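Local structure of phage terminase large subunit (Thermus phage P7426, 7KS4) at residues 38-43 / 180-185; 155-160 / 187-192. The protein probably acts as an ATP-driven motor moving viral DNA into empty capsids and as an endonuclease cutting the genome, and is represented here by its N-terminal ATPase domain. All coordinates share one frame; numbering follows the deposited sequence.

Contacts 1 and 2 lie about 9 Å apart, centre to centre, and their segments alternate along the chain. Contact 1 pairs the strand that enters the P-loop with strand 178-183; contact 2 packs the loop that follows the Walker B strand on the start of helix 190-197. S183 and T184 join them: S183 OG probably bonds A157 N (2.9 Å), and T184 N probably bonds OE2 of E155 (2.8 Å), the predicted catalytic glutamate. F191 of contact 2 also packs on V39 and C41 of contact 1. At the nearest atoms, the L42 side chain is about 5 Å from ADP and that of A156 about 10 Å from the magnesium ion.

Contact 1: 38-43 / 180-185; sequences RVACLG and LIISTP
L180 lays its CD1 methyl against CB of R38 (3.8 Å), and on the same face of the sheet A40 CB meets CG2 of I182 at 3.9 Å, in one of two modelled conformers. Helix 48-62 covers this face, with A52 touching both L180 and I182. V39, C41, I181 and S183 point to the other face, where F191 of helix 190-197 touches V39, C41 and S183. At the far end of this row, C41 carries SG anti to its backbone N (chi1 175°), which sets the sulfur against the CG-CD side of the P185 ring, 3.6 Å from CD. The strands themselves run parallel, 12° apart. Strand 37-42 leads into the P-loop, and strand 178-183 lies between it and Walker B strand 150-153, the extra-strand arrangement of ASCE ATPases. The backbone ladder starts with I181 N giving a nearly straight bond to R38 O (2.7 Å). I181 O then takes A40 N (2.8 Å), A40 O takes S183 N (3.1 Å), and S183 O takes L42 N in a longer bond of 3.3 Å; CA-H...O contacts accompany each of these acceptors. Beyond the ladder T184 turns its methyl CG2 to L42 O (3.3 Å), while S183 OG donates to T184 O. G43, which touches ADP, has its carbonyl held by S46 OG and K48 NZ. At the opposite end the R38 guanidinium bonds I30 O, forms a salt bridge with E55 and a cation-pi contact with W178.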
loop_
_atom_site.group_PDB
_atom_site.type_symbol
_atom_site.label_atom_id
_atom_site.label_comp_id
_atom_site.label_asym_id
_atom_site.label_seq_id
_atom_site.Cartn_x
_atom_site.Cartn_y
_atom_site.Cartn_z
ATOM N N ARG A 38 -5.221 -7.395 0.959
ATOM C CA ARG A 38 -6.037 -6.347 0.362
ATOM C C ARG A 38 -5.451 -5.999 -0.998
ATOM O O ARG A 38 -4.265 -5.654 -1.096
ATOM C CB ARG A 38 -6.076 -5.120 1.268
ATOM C CG ARG A 38 -6.880 -5.327 2.544
ATOM C CD ARG A 38 -6.760 -4.126 3.479
ATOM N NE ARG A 38 -5.440 -4.020 4.094
ATOM C CZ ARG A 38 -5.053 -3.008 4.873
ATOM N NH1 ARG A 38 -5.876 -1.993 5.122
ATOM N NH2 ARG A 38 -3.835 -3.001 5.394
ATOM N N VAL A 39 -6.280 -6.074 -2.035
ATOM C CA VAL A 39 -5.860 -5.874 -3.413
ATOM C C VAL A 39 -6.690 -4.719 -3.960
ATOM O O VAL A 39 -7.918 -4.832 -4.073
ATOM C CB VAL A 39 -6.048 -7.139 -4.263
ATOM C CG1 VAL A 39 -5.405 -6.969 -5.635
ATOM C CG2 VAL A 39 -5.471 -8.362 -3.558
ATOM N N ALA A 40 -6.035 -3.613 -4.308
ATOM C CA ALA A 40 -6.726 -2.429 -4.811
ATOM C C ALA A 40 -6.316 -2.192 -6.256
ATOM O O ALA A 40 -5.157 -1.865 -6.539
ATOM C CB ALA A 40 -6.425 -1.202 -3.951
ATOM N N CYS A 41 -7.271 -2.351 -7.169
ATOM C CA CYS A 41 -7.071 -2.049 -8.581
ATOM C C CYS A 41 -7.766 -0.719 -8.837
ATOM O O CYS A 41 -8.988 -0.671 -9.000
ATOM C CB CYS A 41 -7.628 -3.159 -9.459
ATOM S SG CYS A 41 -7.536 -2.786 -11.223
ATOM N N LEU A 42 -6.985 0.360 -8.855
ATOM C CA LEU A 42 -7.520 1.713 -8.918
ATOM C C LEU A 42 -6.763 2.506 -9.976
ATOM O O LEU A 42 -5.566 2.304 -10.192
ATOM C CB LEU A 42 -7.435 2.439 -7.546
ATOM C CG LEU A 42 -7.828 1.677 -6.270
ATOM C CD1 LEU A 42 -7.636 2.548 -5.034
ATOM C CD2 LEU A 42 -9.269 1.182 -6.320
ATOM N N GLY A 43 -7.478 3.396 -10.655
ATOM C CA GLY A 43 -6.848 4.249 -11.640
ATOM C C GLY A 43 -5.955 5.290 -10.996
ATOM O O GLY A 43 -5.925 5.469 -9.778
ATOM N N LEU A 180 -0.845 -5.176 1.476
ATOM C CA LEU A 180 -1.666 -4.258 0.699
ATOM C C LEU A 180 -1.065 -4.186 -0.702
ATOM O O LEU A 180 0.036 -3.660 -0.885
ATOM C CB LEU A 180 -1.718 -2.889 1.367
ATOM C CG LEU A 180 -2.474 -1.792 0.629
ATOM C CD1 LEU A 180 -3.927 -2.180 0.363
ATOM C CD2 LEU A 180 -2.380 -0.508 1.451
ATOM N N ILE A 181 -1.791 -4.717 -1.681
ATOM C CA ILE A 181 -1.303 -4.927 -3.039
ATOM C C ILE A 181 -2.087 -3.984 -3.932
ATOM O O ILE A 181 -3.279 -4.199 -4.174
ATOM C CB ILE A 181 -1.471 -6.389 -3.468
ATOM C CG1 ILE A 181 -0.754 -7.296 -2.459
ATOM C CG2 ILE A 181 -0.947 -6.617 -4.887
ATOM C CD1 ILE A 181 -1.053 -8.776 -2.639
ATOM N N ILE A 182 -1.422 -2.954 -4.437
ATOM C CA ILE A 182 -2.089 -1.837 -5.096
ATOM C C ILE A 182 -1.449 -1.620 -6.458
ATOM O O ILE A 182 -0.226 -1.699 -6.605
ATOM C CB ILE A 182 -2.027 -0.547 -4.243
ATOM C CG1 ILE A 182 -0.581 -0.110 -4.006
ATOM C CG2 ILE A 182 -2.712 -0.782 -2.915
ATOM C CD1 ILE A 182 -0.430 1.131 -3.130
ATOM N N SER A 183 -2.280 -1.349 -7.463
ATOM C CA SER A 183 -1.739 -1.137 -8.799
ATOM C C SER A 183 -2.811 -0.604 -9.734
ATOM O O SER A 183 -4.004 -0.839 -9.531
ATOM C CB SER A 183 -1.178 -2.444 -9.383
ATOM O OG SER A 183 -0.373 -2.200 -10.527
ATOM N N THR A 184 -2.371 0.108 -10.760
ATOM C CA THR A 184 -3.187 0.142 -11.959
ATOM C C THR A 184 -2.985 -1.173 -12.708
ATOM O O THR A 184 -1.896 -1.747 -12.652
ATOM C CB THR A 184 -2.803 1.313 -12.858
ATOM O OG1 THR A 184 -1.452 1.142 -13.297
ATOM C CG2 THR A 184 -2.929 2.633 -12.105
ATOM N N PRO A 185 -4.012 -1.696 -13.370
ATOM C CA PRO A 185 -3.899 -3.046 -13.935
ATOM C C PRO A 185 -3.018 -3.083 -15.175
ATOM O O PRO A 185 -2.887 -2.098 -15.909
ATOM C CB PRO A 185 -5.350 -3.413 -14.270
ATOM C CG PRO A 185 -6.032 -2.104 -14.475
ATOM C CD PRO A 185 -5.369 -1.146 -13.523
#

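Contact 2: 155-160 / 187-192; sequences EAAMIP and GLNWFY
W190 presents the NE1 corner of its indole to the carbonyl of I159; the NE1-O hydrogen bond (2.8 Å) is bent at the hydrogen (143°), although NE1 lies nearly in line with the I159 C=O, and the oxygen sits 24° out of the ring plane. The six-membered ring then extends past A156, whose O is 3.4 Å from W190 CZ2 and whose CB is 4.0 Å from the same carbon. F191 comes to A156 from the neighbouring position on the helix: its CD1 also lies 4.0 Å from A156 CB, so this one methyl touches both aromatic residues. F191 CB lies 3.8 Å from A157 CB; CG, anti to the backbone N (chi1 177°), carries the ring on past the same methyl, which CG and CD2 also approach. N189 divides its amide between two weak bonds: ND2 donates to A157 O (3.0 Å), while OD1 accepts from F191 N (3.0 Å) and caps the helix. N189 thus bridges the first turn of helix 190-197 and the 3-10 turn 156-158. Outside the two segments, the indole plane lies about 15° from that of W164 and its ring meets F194 edge-to-face. The 3-10 turn directly follows E155, the predicted catalytic glutamate: this is the loop after the Walker B strand, packed on the capped start of the helix that follows strand 178-183, in the P-loop core of an ASCE ATPase.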
loop_
_atom_site.group_PDB
_atom_site.type_symbol
_atom_site.label_atom_id
_atom_site.label_comp_id
_atom_site.label_asym_id
_atom_site.label_seq_id
_atom_site.Cartn_x
_atom_site.Cartn_y
_atom_site.Cartn_z
ATOM N N GLU A 155 2.313 -0.333 -7.560
ATOM C CA GLU A 155 2.280 -0.758 -8.964
ATOM C C GLU A 155 2.615 -2.244 -9.084
ATOM O O GLU A 155 3.475 -2.676 -9.862
ATOM C CB GLU A 155 3.199 0.104 -9.825
ATOM C CG GLU A 155 2.505 1.375 -10.332
ATOM C CD GLU A 155 1.230 1.068 -11.124
ATOM O OE1 GLU A 155 1.325 0.482 -12.225
ATOM O OE2 GLU A 155 0.131 1.382 -10.626
ATOM N N ALA A 156 1.879 -3.030 -8.300
ATOM C CA ALA A 156 2.129 -4.461 -8.193
ATOM C C ALA A 156 2.004 -5.183 -9.529
ATOM O O ALA A 156 2.709 -6.169 -9.764
ATOM C CB ALA A 156 1.156 -5.069 -7.187
ATOM N N ALA A 157 1.099 -4.739 -10.405
ATOM C CA ALA A 157 0.914 -5.445 -11.670
ATOM C C ALA A 157 2.157 -5.380 -12.544
ATOM O O ALA A 157 2.284 -6.171 -13.487
ATOM C CB ALA A 157 -0.292 -4.884 -12.424
ATOM N N MET A 158 3.073 -4.460 -12.251
ATOM C CA MET A 158 4.344 -4.364 -12.948
ATOM C C MET A 158 5.474 -5.085 -12.220
ATOM O O MET A 158 6.605 -5.091 -12.716
ATOM C CB MET A 158 4.711 -2.890 -13.151
ATOM C CG MET A 158 3.855 -2.194 -14.195
ATOM S SD MET A 158 4.142 -2.852 -15.855
ATOM C CE MET A 158 5.737 -2.134 -16.244
ATOM N N ILE A 159 5.201 -5.697 -11.077
ATOM C CA ILE A 159 6.199 -6.451 -10.323
ATOM C C ILE A 159 6.086 -7.922 -10.726
ATOM O O ILE A 159 4.974 -8.460 -10.714
ATOM C CB ILE A 159 6.001 -6.284 -8.805
ATOM C CG1 ILE A 159 6.251 -4.824 -8.397
ATOM C CG2 ILE A 159 6.927 -7.215 -8.027
ATOM C CD1 ILE A 159 5.921 -4.517 -6.951
ATOM N N PRO A 160 7.182 -8.591 -11.074
ATOM C CA PRO A 160 7.082 -10.014 -11.431
ATOM C C PRO A 160 6.513 -10.840 -10.286
ATOM O O PRO A 160 6.872 -10.649 -9.122
ATOM C CB PRO A 160 8.532 -10.406 -11.743
ATOM C CG PRO A 160 9.215 -9.126 -12.084
ATOM C CD PRO A 160 8.553 -8.077 -11.237
ATOM N N GLY A 187 -3.157 -5.963 -17.543
ATOM C CA GLY A 187 -3.600 -7.166 -18.210
ATOM C C GLY A 187 -3.928 -8.288 -17.246
ATOM O O GLY A 187 -4.064 -8.116 -16.029
ATOM N N LEU A 188 -4.046 -9.481 -17.822
ATOM C CA LEU A 188 -4.481 -10.657 -17.071
ATOM C C LEU A 188 -3.247 -11.418 -16.594
ATOM O O LEU A 188 -2.852 -12.450 -17.144
ATOM C CB LEU A 188 -5.394 -11.520 -17.927
ATOM C CG LEU A 188 -6.559 -10.749 -18.549
ATOM C CD1 LEU A 188 -7.382 -11.672 -19.423
ATOM C CD2 LEU A 188 -7.437 -10.105 -17.477
ATOM N N ASN A 189 -2.636 -10.880 -15.538
ATOM C CA ASN A 189 -1.460 -11.472 -14.919
ATOM C C ASN A 189 -1.746 -11.782 -13.455
ATOM O O ASN A 189 -2.912 -11.857 -13.055
ATOM C CB ASN A 189 -0.256 -10.542 -15.066
ATOM C CG ASN A 189 -0.419 -9.235 -14.306
ATOM O OD1 ASN A 189 -1.407 -9.013 -13.601
ATOM N ND2 ASN A 189 0.554 -8.352 -14.468
ATOM N N TRP A 190 -0.701 -11.979 -12.647
ATOM C CA TRP A 190 -0.922 -12.408 -11.271
ATOM C C TRP A 190 -1.751 -11.401 -10.483
ATOM O O TRP A 190 -2.522 -11.795 -9.603
ATOM C CB TRP A 190 0.418 -12.663 -10.572
ATOM C CG TRP A 190 1.140 -11.425 -10.146
ATOM C CD1 TRP A 190 1.973 -10.658 -10.906
ATOM C CD2 TRP A 190 1.103 -10.820 -8.852
ATOM N NE1 TRP A 190 2.460 -9.609 -10.163
ATOM C CE2 TRP A 190 1.944 -9.688 -8.896
ATOM C CE3 TRP A 190 0.446 -11.126 -7.658
ATOM C CZ2 TRP A 190 2.139 -8.855 -7.794
ATOM C CZ3 TRP A 190 0.646 -10.301 -6.557
ATOM C CH2 TRP A 190 1.487 -9.180 -6.635
ATOM N N PHE A 191 -1.619 -10.103 -10.783
ATOM C CA PHE A 191 -2.384 -9.098 -10.049
ATOM C C PHE A 191 -3.874 -9.249 -10.310
ATOM O O PHE A 191 -4.695 -9.062 -9.404
ATOM C CB PHE A 191 -1.904 -7.700 -10.431
ATOM C CG PHE A 191 -2.683 -6.589 -9.791
ATOM C CD1 PHE A 191 -2.443 -6.225 -8.479
ATOM C CD2 PHE A 191 -3.640 -5.890 -10.514
ATOM C CE1 PHE A 191 -3.154 -5.199 -7.888
ATOM C CE2 PHE A 191 -4.355 -4.855 -9.927
ATOM C CZ PHE A 191 -4.109 -4.508 -8.613
ATOM N N TYR A 192 -4.238 -9.592 -11.549
ATOM C CA TYR A 192 -5.629 -9.891 -11.871
ATOM C C TYR A 192 -6.142 -11.079 -11.066
ATOM O O TYR A 192 -7.262 -11.052 -10.543
ATOM C CB TYR A 192 -5.750 -10.165 -13.369
ATOM C CG TYR A 192 -7.019 -10.869 -13.766
ATOM C CD1 TYR A 192 -8.254 -10.235 -13.661
ATOM C CD2 TYR A 192 -6.986 -12.170 -14.253
ATOM C CE1 TYR A 192 -9.427 -10.887 -14.028
ATOM C CE2 TYR A 192 -8.143 -12.828 -14.621
ATOM C CZ TYR A 192 -9.360 -12.183 -14.513
ATOM O OH TYR A 192 -10.507 -12.847 -14.882
#